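Aureochrome1 (Vaucheria frigida, PDB 3UE6) probably senses blue light through a LOV domain of the PAS fold that binds flavin mononucleotide. Local coordinates at residues Lys39-Ala44 with Asn141-Gln146; Gln46-Thr51 with Tyr62-Phe67; Gly106-Val111 with Phe128-Arg133. All coordinates share one frame; numbering follows the deposited sequence.

How the contacts relate
From the N terminus, helix 36-43 comes first and supplies one side of contact 1. The chain runs straight on into strand 48-52, turns, and returns as strand 60-63, so contact 2 closes a short hairpin and the start of helix 65-71. After helix 93-105, strands 109-116 and 122-133 form a second hairpin, closed by contact 3. Strand 139-145 then completes contact 1 and encloses both earlier contacts, which follow one another in series. In the five-stranded antiparallel sheet, strand 139-145 lies between 48-52 and 122-133; contact 1 thus touches both of the others, whereas contacts 2 and 3 have centres about 15 Å apart. Contacts 1 and 2 also touch FMN.

Contact 1 (Lys39-Ala44 with Asn141-Gln146); sequences KALQMA and NYVGVQ. With FMN (flavin mononucleotide), chain G.
Val-145 projects its two methyls onto Ala-44 and the end of the helix. CG1, anti to the backbone N (chi1 177°), lies 3.2 Å from Ala-44 CB, and CG2 sits 3.6 Å from the Ala-40 carbonyl O. On the exposed side, Met-43 SD flanks CG1 of Val-145 at 4.1 Å. One turn back, Ala-40 CB is a small bump facing the hollow between Val-143 and Val-145, 4.3 Å from Val-143 CG1. Beside it one branch of each side chain meets: Leu-41 CD2 lies 3.4 Å from Val-143 CG2. The axes of helix 39-43 and strand 141-145 approach to 8.6 Å at 22°.

The strand's other face belongs to FMN. Gly-144 leaves room for the flavin, since a CB there would run into C6, and Gln-146 NE2 makes a weak hydrogen bond of 3.3 Å to O4. Glutamine at this position is thought to relay flavin chemistry to the sheet in LOV domains. No hydrogen bond crosses between helix and strand, so the helix is held on this strand by apolar shape-matching, with no polar bond between the two segments to fix its register.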
# COMPACT_ATOMS: atom_id res chain seq x y z
N LYS A 39 -1.79 7.33 2.28
CA LYS A 39 -1.37 8.19 3.38
C LYS A 39 -0.39 7.43 4.28
O LYS A 39 0.59 7.99 4.77
CB LYS A 39 -2.59 8.66 4.19
CG LYS A 39 -2.47 10.07 4.74
CD LYS A 39 -1.68 10.11 6.04
CE LYS A 39 -0.66 11.23 6.04
NZ LYS A 39 -1.26 12.54 5.66
N ALA A 40 -0.65 6.14 4.48
CA ALA A 40 0.20 5.30 5.31
C ALA A 40 1.56 5.09 4.67
O ALA A 40 2.59 5.17 5.34
CB ALA A 40 -0.48 3.96 5.57
N LEU A 41 1.56 4.80 3.38
CA LEU A 41 2.78 4.44 2.67
C LEU A 41 3.71 5.64 2.46
O LEU A 41 4.89 5.47 2.19
CB LEU A 41 2.45 3.78 1.33
CG LEU A 41 1.70 2.44 1.39
CD1 LEU A 41 1.31 1.99 -0.00
CD2 LEU A 41 2.53 1.38 2.09
N GLN A 42 3.16 6.84 2.58
CA GLN A 42 3.93 8.05 2.38
C GLN A 42 4.52 8.59 3.69
O GLN A 42 5.50 9.33 3.67
CB GLN A 42 3.10 9.12 1.68
CG GLN A 42 2.79 8.80 0.24
CD GLN A 42 1.95 9.87 -0.43
OE1 GLN A 42 0.95 10.32 0.13
NE2 GLN A 42 2.35 10.27 -1.63
N MET A 43 3.90 8.24 4.81
CA MET A 43 4.48 8.52 6.11
C MET A 43 5.52 7.45 6.39
O MET A 43 6.43 7.63 7.20
CB MET A 43 3.42 8.55 7.21
CG MET A 43 2.64 7.25 7.37
SD MET A 43 2.91 6.43 8.95
CE MET A 43 1.97 7.48 10.04
N ALA A 44 5.37 6.31 5.72
CA ALA A 44 6.36 5.26 5.74
C ALA A 44 7.48 5.67 4.80
O ALA A 44 7.25 5.89 3.61
CB ALA A 44 5.75 3.95 5.29
N ASN A 141 -6.52 -6.90 3.18
CA ASN A 141 -5.08 -6.70 3.27
C ASN A 141 -4.73 -5.83 4.46
O ASN A 141 -5.58 -5.10 4.97
CB ASN A 141 -4.55 -6.01 2.01
CG ASN A 141 -4.47 -6.92 0.82
OD1 ASN A 141 -5.20 -6.75 -0.16
ND2 ASN A 141 -3.57 -7.90 0.88
N TYR A 142 -3.48 -5.89 4.89
CA TYR A 142 -2.98 -4.98 5.90
C TYR A 142 -1.71 -4.32 5.40
O TYR A 142 -0.93 -4.94 4.68
CB TYR A 142 -2.68 -5.73 7.21
CG TYR A 142 -3.89 -6.02 8.08
CD1 TYR A 142 -4.33 -5.10 9.01
CD2 TYR A 142 -4.56 -7.23 7.98
CE1 TYR A 142 -5.43 -5.36 9.82
CE2 TYR A 142 -5.66 -7.51 8.78
CZ TYR A 142 -6.09 -6.56 9.70
OH TYR A 142 -7.18 -6.82 10.50
N VAL A 143 -1.52 -3.06 5.76
CA VAL A 143 -0.26 -2.38 5.50
C VAL A 143 0.41 -2.04 6.83
O VAL A 143 -0.19 -1.40 7.69
CB VAL A 143 -0.44 -1.12 4.62
CG1 VAL A 143 -1.51 -0.20 5.19
CG2 VAL A 143 0.88 -0.38 4.45
N GLY A 144 1.64 -2.51 7.01
CA GLY A 144 2.39 -2.23 8.22
C GLY A 144 3.50 -1.23 7.94
O GLY A 144 4.18 -1.33 6.92
N VAL A 145 3.67 -0.27 8.84
CA VAL A 145 4.73 0.73 8.69
C VAL A 145 5.64 0.74 9.90
O VAL A 145 5.20 0.98 11.03
CB VAL A 145 4.15 2.14 8.47
CG1 VAL A 145 5.27 3.16 8.38
CG2 VAL A 145 3.29 2.17 7.23
N GLN A 146 6.93 0.48 9.68
CA GLN A 146 7.90 0.44 10.76
C GLN A 146 8.79 1.68 10.74
O GLN A 146 9.01 2.29 9.69
CB GLN A 146 8.77 -0.82 10.66
CG GLN A 146 7.99 -2.12 10.76
CD GLN A 146 7.19 -2.43 9.50
OE1 GLN A 146 7.48 -1.91 8.42
NE2 GLN A 146 6.17 -3.27 9.64
N1 FMN G . 4.61 -6.90 15.10
C2 FMN G . 5.85 -6.45 15.49
O2 FMN G . 6.30 -6.76 16.59
N3 FMN G . 6.59 -5.66 14.64
C4 FMN G . 6.10 -5.31 13.40
O4 FMN G . 6.75 -4.61 12.64
C4A FMN G . 4.84 -5.77 13.01
N5 FMN G . 4.32 -5.43 11.77
C5A FMN G . 3.08 -5.88 11.39
C6 FMN G . 2.57 -5.54 10.15
C7 FMN G . 1.31 -5.99 9.75
C7M FMN G . 0.77 -5.61 8.40
C8 FMN G . 0.57 -6.79 10.61
C8M FMN G . -0.79 -7.27 10.18
C9 FMN G . 1.08 -7.13 11.86
C9A FMN G . 2.33 -6.68 12.25
N10 FMN G . 2.86 -7.02 13.49
C10 FMN G . 4.10 -6.56 13.87
C1' FMN G . 2.10 -7.86 14.47
C2' FMN G . 2.27 -9.36 14.30
O2' FMN G . 2.23 -9.70 12.94
C3' FMN G . 1.15 -10.06 15.06
O3' FMN G . -0.11 -9.68 14.55
C4' FMN G . 1.24 -9.71 16.54
O4' FMN G . 2.46 -10.20 17.05
C5' FMN G . 0.09 -10.30 17.36
O5' FMN G . -0.22 -11.60 16.90
P FMN G . 0.25 -12.92 17.70
O1P FMN G . 1.76 -12.96 17.68
O2P FMN G . -0.29 -14.15 17.02
O3P FMN G . -0.24 -12.89 19.13

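Contact 2 (Gln46-Thr51 with Tyr62-Phe67); sequences QNFVIT and YASRGF. With FMN (flavin mononucleotide), chain G.
Ile-50 and Tyr-62 form a hydrogen-bonded antiparallel pair, in which Ile-50 N donates to Tyr-62 O at 2.9 Å and the return bond, from Tyr-62 N to Ile-50 O, is weak. Next comes Val-49 with Ala-63, a non-hydrogen-bonded pair whose CA atoms are 4.4 Å apart. The pairing is prolonged by Ser-64 N, which donates to Phe-48 O over 3.1 Å in a nearly straight bond (178° at the hydrogen).

Ser-64 then uses its side chain as well. Its OG is turned between the backbone N and the carbonyl carbon (chi1 56°), where it accepts from Phe-48 N at 2.8 Å and donates to Gln-46 O from above the carbonyl plane. One hydroxyl thereby ties Gln-46 O and Phe-48 N to the N-cap position of helix 65-71. This is the first beta hairpin of the PAS fold, running directly into the helix that follows it.

On one side of the hairpin, Ser-64 CB rests over a face of the Phe-48 ring, 3.8 Å from its centroid in a CH-pi contact. CE1 of Phe-48 meets the edge of the Tyr-62 ring, 3.8 Å from CE2. An alanine in place of Phe-48 would probably leave Ser-64 CB and the Tyr-62 edge without this cover and open a gap beside Leu-132 of the second subunit. Val-49 lies on the other side with Ala-63; its CG1 stands over the centre of the Phe-67 ring, 3.6 Å from the centroid, while CG2 of Val-49 and CG2 of Thr-51 approach FMN. A water links Gln-46 OE1, Tyr-62 OH and Arg-65 N, and Gln-46 NE2 bonds Leu-132 O and Asn-141 OD1 of the second subunit.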
# COMPACT_ATOMS: atom_id res chain seq x y z
N GLN A 46 9.75 4.32 3.03
CA GLN A 46 10.18 3.08 2.41
C GLN A 46 10.34 1.92 3.39
O GLN A 46 10.93 0.90 3.05
CB GLN A 46 11.44 3.27 1.56
CG GLN A 46 11.14 3.65 0.11
CD GLN A 46 10.29 2.61 -0.59
OE1 GLN A 46 10.47 1.40 -0.39
NE2 GLN A 46 9.35 3.06 -1.42
N ASN A 47 9.81 2.07 4.60
CA ASN A 47 9.75 0.94 5.53
C ASN A 47 8.32 0.45 5.72
O ASN A 47 7.61 0.94 6.59
CB ASN A 47 10.36 1.28 6.89
CG ASN A 47 11.80 1.73 6.79
OD1 ASN A 47 12.54 1.31 5.90
ND2 ASN A 47 12.20 2.60 7.71
N PHE A 48 7.90 -0.50 4.90
CA PHE A 48 6.55 -1.03 5.04
C PHE A 48 6.44 -2.47 4.55
O PHE A 48 7.33 -2.99 3.88
CB PHE A 48 5.55 -0.14 4.30
CG PHE A 48 5.74 -0.10 2.81
CD1 PHE A 48 5.11 -1.03 1.99
CD2 PHE A 48 6.54 0.86 2.23
CE1 PHE A 48 5.29 -1.00 0.62
CE2 PHE A 48 6.72 0.91 0.85
CZ PHE A 48 6.09 -0.03 0.05
N VAL A 49 5.32 -3.10 4.91
CA VAL A 49 4.98 -4.42 4.40
C VAL A 49 3.50 -4.47 4.01
O VAL A 49 2.71 -3.62 4.42
CB VAL A 49 5.30 -5.53 5.42
CG1 VAL A 49 6.78 -5.53 5.77
CG2 VAL A 49 4.45 -5.35 6.66
N ILE A 50 3.15 -5.48 3.21
CA ILE A 50 1.76 -5.76 2.91
C ILE A 50 1.48 -7.21 3.27
O ILE A 50 2.21 -8.11 2.85
CB ILE A 50 1.45 -5.59 1.41
CG1 ILE A 50 1.96 -4.25 0.89
CG2 ILE A 50 -0.05 -5.73 1.17
CD1 ILE A 50 1.06 -3.08 1.22
N THR A 51 0.42 -7.45 4.04
CA THR A 51 0.01 -8.81 4.37
C THR A 51 -1.29 -9.16 3.67
O THR A 51 -2.07 -8.28 3.30
CB THR A 51 -0.15 -8.99 5.88
OG1 THR A 51 -1.27 -8.22 6.33
CG2 THR A 51 1.10 -8.54 6.61
N TYR A 62 4.40 -8.65 0.38
CA TYR A 62 5.39 -7.72 -0.16
C TYR A 62 6.11 -6.99 0.97
O TYR A 62 5.52 -6.71 2.01
CB TYR A 62 4.76 -6.72 -1.14
CG TYR A 62 5.78 -5.75 -1.70
CD1 TYR A 62 6.47 -6.02 -2.87
CD2 TYR A 62 6.07 -4.57 -1.03
CE1 TYR A 62 7.41 -5.15 -3.37
CE2 TYR A 62 7.01 -3.68 -1.52
CZ TYR A 62 7.68 -3.97 -2.69
OH TYR A 62 8.62 -3.09 -3.18
N ALA A 63 7.38 -6.68 0.76
CA ALA A 63 8.17 -5.92 1.73
C ALA A 63 9.11 -4.95 1.02
O ALA A 63 9.81 -5.33 0.08
CB ALA A 63 8.94 -6.86 2.64
N SER A 64 9.11 -3.69 1.47
CA SER A 64 9.92 -2.66 0.83
C SER A 64 11.40 -2.87 1.13
O SER A 64 11.75 -3.49 2.14
CB SER A 64 9.48 -1.27 1.28
OG SER A 64 9.52 -1.14 2.69
N ARG A 65 12.27 -2.37 0.26
CA ARG A 65 13.70 -2.54 0.46
C ARG A 65 14.13 -1.89 1.77
O ARG A 65 15.09 -2.32 2.41
CB ARG A 65 14.51 -1.96 -0.71
CG ARG A 65 14.52 -0.44 -0.75
CD ARG A 65 15.70 0.09 -1.57
NE ARG A 65 15.48 -0.01 -3.01
CZ ARG A 65 15.98 0.85 -3.89
NH1 ARG A 65 16.72 1.87 -3.49
NH2 ARG A 65 15.74 0.69 -5.19
N GLY A 66 13.41 -0.84 2.16
CA GLY A 66 13.72 -0.13 3.39
C GLY A 66 13.53 -1.05 4.57
O GLY A 66 14.34 -1.08 5.50
N PHE A 67 12.44 -1.82 4.53
CA PHE A 67 12.14 -2.79 5.57
C PHE A 67 13.20 -3.90 5.64
O PHE A 67 13.60 -4.32 6.72
CB PHE A 67 10.77 -3.40 5.33
CG PHE A 67 10.42 -4.48 6.31
CD1 PHE A 67 9.72 -4.18 7.47
CD2 PHE A 67 10.79 -5.79 6.07
CE1 PHE A 67 9.40 -5.17 8.37
CE2 PHE A 67 10.47 -6.79 6.97
CZ PHE A 67 9.77 -6.48 8.12
N1 FMN G . 4.61 -6.90 15.10
C2 FMN G . 5.85 -6.45 15.49
O2 FMN G . 6.30 -6.76 16.59
N3 FMN G . 6.59 -5.66 14.64
C4 FMN G . 6.10 -5.31 13.40
O4 FMN G . 6.75 -4.61 12.64
C4A FMN G . 4.84 -5.77 13.01
N5 FMN G . 4.32 -5.43 11.77
C5A FMN G . 3.08 -5.88 11.39
C6 FMN G . 2.57 -5.54 10.15
C7 FMN G . 1.31 -5.99 9.75
C7M FMN G . 0.77 -5.61 8.40
C8 FMN G . 0.57 -6.79 10.61
C8M FMN G . -0.79 -7.27 10.18
C9 FMN G . 1.08 -7.13 11.86
C9A FMN G . 2.33 -6.68 12.25
N10 FMN G . 2.86 -7.02 13.49
C10 FMN G . 4.10 -6.56 13.87
C1' FMN G . 2.10 -7.86 14.47
C2' FMN G . 2.27 -9.36 14.30
O2' FMN G . 2.23 -9.70 12.94
C3' FMN G . 1.15 -10.06 15.06
O3' FMN G . -0.11 -9.68 14.55
C4' FMN G . 1.24 -9.71 16.54
O4' FMN G . 2.46 -10.20 17.05
C5' FMN G . 0.09 -10.30 17.36
O5' FMN G . -0.22 -11.60 16.90
P FMN G . 0.25 -12.92 17.70
O1P FMN G . 1.76 -12.96 17.68
O2P FMN G . -0.29 -14.15 17.02
O3P FMN G . -0.24 -12.89 19.13
O HOH W 1 10.97 -1.17 -2.18

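Contact 3 (Gly106-Val111 with Phe128-Arg133); sequences GVDTSV and FVAGLR
Val-129 N and Thr-109 O make the backbone hydrogen bond of this contact, 3.0 Å long and nearly along the C=O axis. Toward Gly-106 side chains take over the bonding. Asp-108 OD1 accepts from Gly-131 N at 3.2 Å, met on the syn side but 35° out of the carboxylate plane. Its other oxygen, OD2, accepts from a water at 2.7 Å, and the same water donates to Gly-131 O, so the carboxylate engages Gly-131 at its N directly and at its O through the water. At the far end Arg-133 NH2 gives a weak hydrogen bond to Gly-106 O, 2.9 Å away at the edge of the guanidinium; Arg-133 NH1 is held by Gly-137 O.

These bonds join the strands of a beta hairpin in the PAS sheet, 109-116 at its margin and 122-133 inside it. The hairpin is entered from helix 93-105, which ends at Gly-106 in a Schellman motif with positive phi (79°).

Apolar packing differs between the two faces. Ser-110 and Phe-128 share one, as a non-hydrogen-bonded pair with CA atoms 4.1 Å apart. Phe-128 CG stands anti to the backbone N (chi1 174°), and the ring beyond it lies against residues 108-110: Ser-110 CB is at its edge, in plane, CD1 comes to 3.4 Å from Thr-109 O, and CZ reaches Asp-108 CB at 3.9 Å. Thr-109 and Val-129 occupy the other face, where Thr-109 touches Ala-102 of helix 93-105 and the Val-129 side chain lies about 4 Å from FMN.

Asp-108 OD1 and Arg-133 NH2 are not in contact, so any attraction between these opposite charges would probably be weak and long-range.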
# COMPACT_ATOMS: atom_id res chain seq x y z
N GLY A 106 -10.35 -4.67 13.96
CA GLY A 106 -10.38 -3.96 12.69
C GLY A 106 -10.09 -2.47 12.75
O GLY A 106 -10.27 -1.76 11.78
N VAL A 107 -9.62 -2.00 13.90
CA VAL A 107 -9.24 -0.60 14.05
C VAL A 107 -7.74 -0.39 13.86
O VAL A 107 -6.93 -1.23 14.28
CB VAL A 107 -9.70 -0.03 15.42
CG1 VAL A 107 -9.99 -1.15 16.40
CG2 VAL A 107 -8.67 0.94 15.97
N ASP A 108 -7.37 0.71 13.21
CA ASP A 108 -5.97 1.05 12.98
C ASP A 108 -5.34 1.63 14.25
O ASP A 108 -5.91 2.52 14.88
CB ASP A 108 -5.84 2.11 11.88
CG ASP A 108 -6.50 1.70 10.58
OD1 ASP A 108 -6.73 0.49 10.36
OD2 ASP A 108 -6.77 2.60 9.76
N THR A 109 -4.16 1.14 14.61
CA THR A 109 -3.41 1.74 15.71
C THR A 109 -1.91 1.71 15.46
O THR A 109 -1.43 1.12 14.49
CB THR A 109 -3.67 1.04 17.05
OG1 THR A 109 -3.39 -0.36 16.93
CG2 THR A 109 -5.11 1.24 17.50
N SER A 110 -1.18 2.38 16.34
CA SER A 110 0.27 2.36 16.31
C SER A 110 0.80 2.05 17.71
O SER A 110 0.22 2.48 18.71
CB SER A 110 0.82 3.69 15.80
OG SER A 110 0.29 4.78 16.53
N VAL A 111 1.88 1.28 17.75
CA VAL A 111 2.48 0.90 19.02
C VAL A 111 4.00 1.01 18.94
O VAL A 111 4.58 0.80 17.87
CB VAL A 111 2.11 -0.54 19.41
CG1 VAL A 111 2.54 -0.81 20.84
CG2 VAL A 111 0.62 -0.76 19.26
N PHE A 128 2.94 1.30 12.86
CA PHE A 128 1.54 1.56 12.54
C PHE A 128 0.97 0.48 11.62
O PHE A 128 1.66 -0.02 10.73
CB PHE A 128 1.37 2.95 11.90
CG PHE A 128 -0.04 3.23 11.40
CD1 PHE A 128 -1.02 3.69 12.27
CD2 PHE A 128 -0.37 3.05 10.07
CE1 PHE A 128 -2.31 3.96 11.82
CE2 PHE A 128 -1.66 3.32 9.61
CZ PHE A 128 -2.62 3.77 10.49
N VAL A 129 -0.29 0.13 11.85
CA VAL A 129 -0.96 -0.89 11.04
C VAL A 129 -2.36 -0.42 10.62
O VAL A 129 -3.07 0.22 11.40
CB VAL A 129 -1.05 -2.24 11.80
CG1 VAL A 129 -1.71 -2.07 13.16
CG2 VAL A 129 -1.78 -3.27 10.97
N ALA A 130 -2.74 -0.72 9.39
CA ALA A 130 -4.05 -0.34 8.87
C ALA A 130 -4.66 -1.43 7.99
O ALA A 130 -4.01 -1.93 7.07
CB ALA A 130 -3.97 0.98 8.10
N GLY A 131 -5.91 -1.78 8.29
CA GLY A 131 -6.62 -2.77 7.50
C GLY A 131 -7.23 -2.17 6.24
O GLY A 131 -7.72 -1.04 6.24
N LEU A 132 -7.18 -2.94 5.16
CA LEU A 132 -7.79 -2.52 3.91
C LEU A 132 -9.00 -3.40 3.62
O LEU A 132 -8.91 -4.62 3.67
CB LEU A 132 -6.76 -2.62 2.78
CG LEU A 132 -5.42 -1.97 3.13
CD1 LEU A 132 -4.37 -2.24 2.06
CD2 LEU A 132 -5.61 -0.47 3.35
N ARG A 133 -10.14 -2.77 3.34
CA ARG A 133 -11.40 -3.50 3.18
C ARG A 133 -11.90 -3.46 1.75
O ARG A 133 -11.60 -2.52 1.01
CB ARG A 133 -12.46 -2.94 4.11
CG ARG A 133 -12.10 -3.03 5.58
CD ARG A 133 -12.88 -2.03 6.40
NE ARG A 133 -12.40 -1.96 7.77
CZ ARG A 133 -12.81 -2.77 8.74
NH1 ARG A 133 -13.70 -3.72 8.49
NH2 ARG A 133 -12.32 -2.64 9.97
O HOH W 2 -7.43 1.86 7.24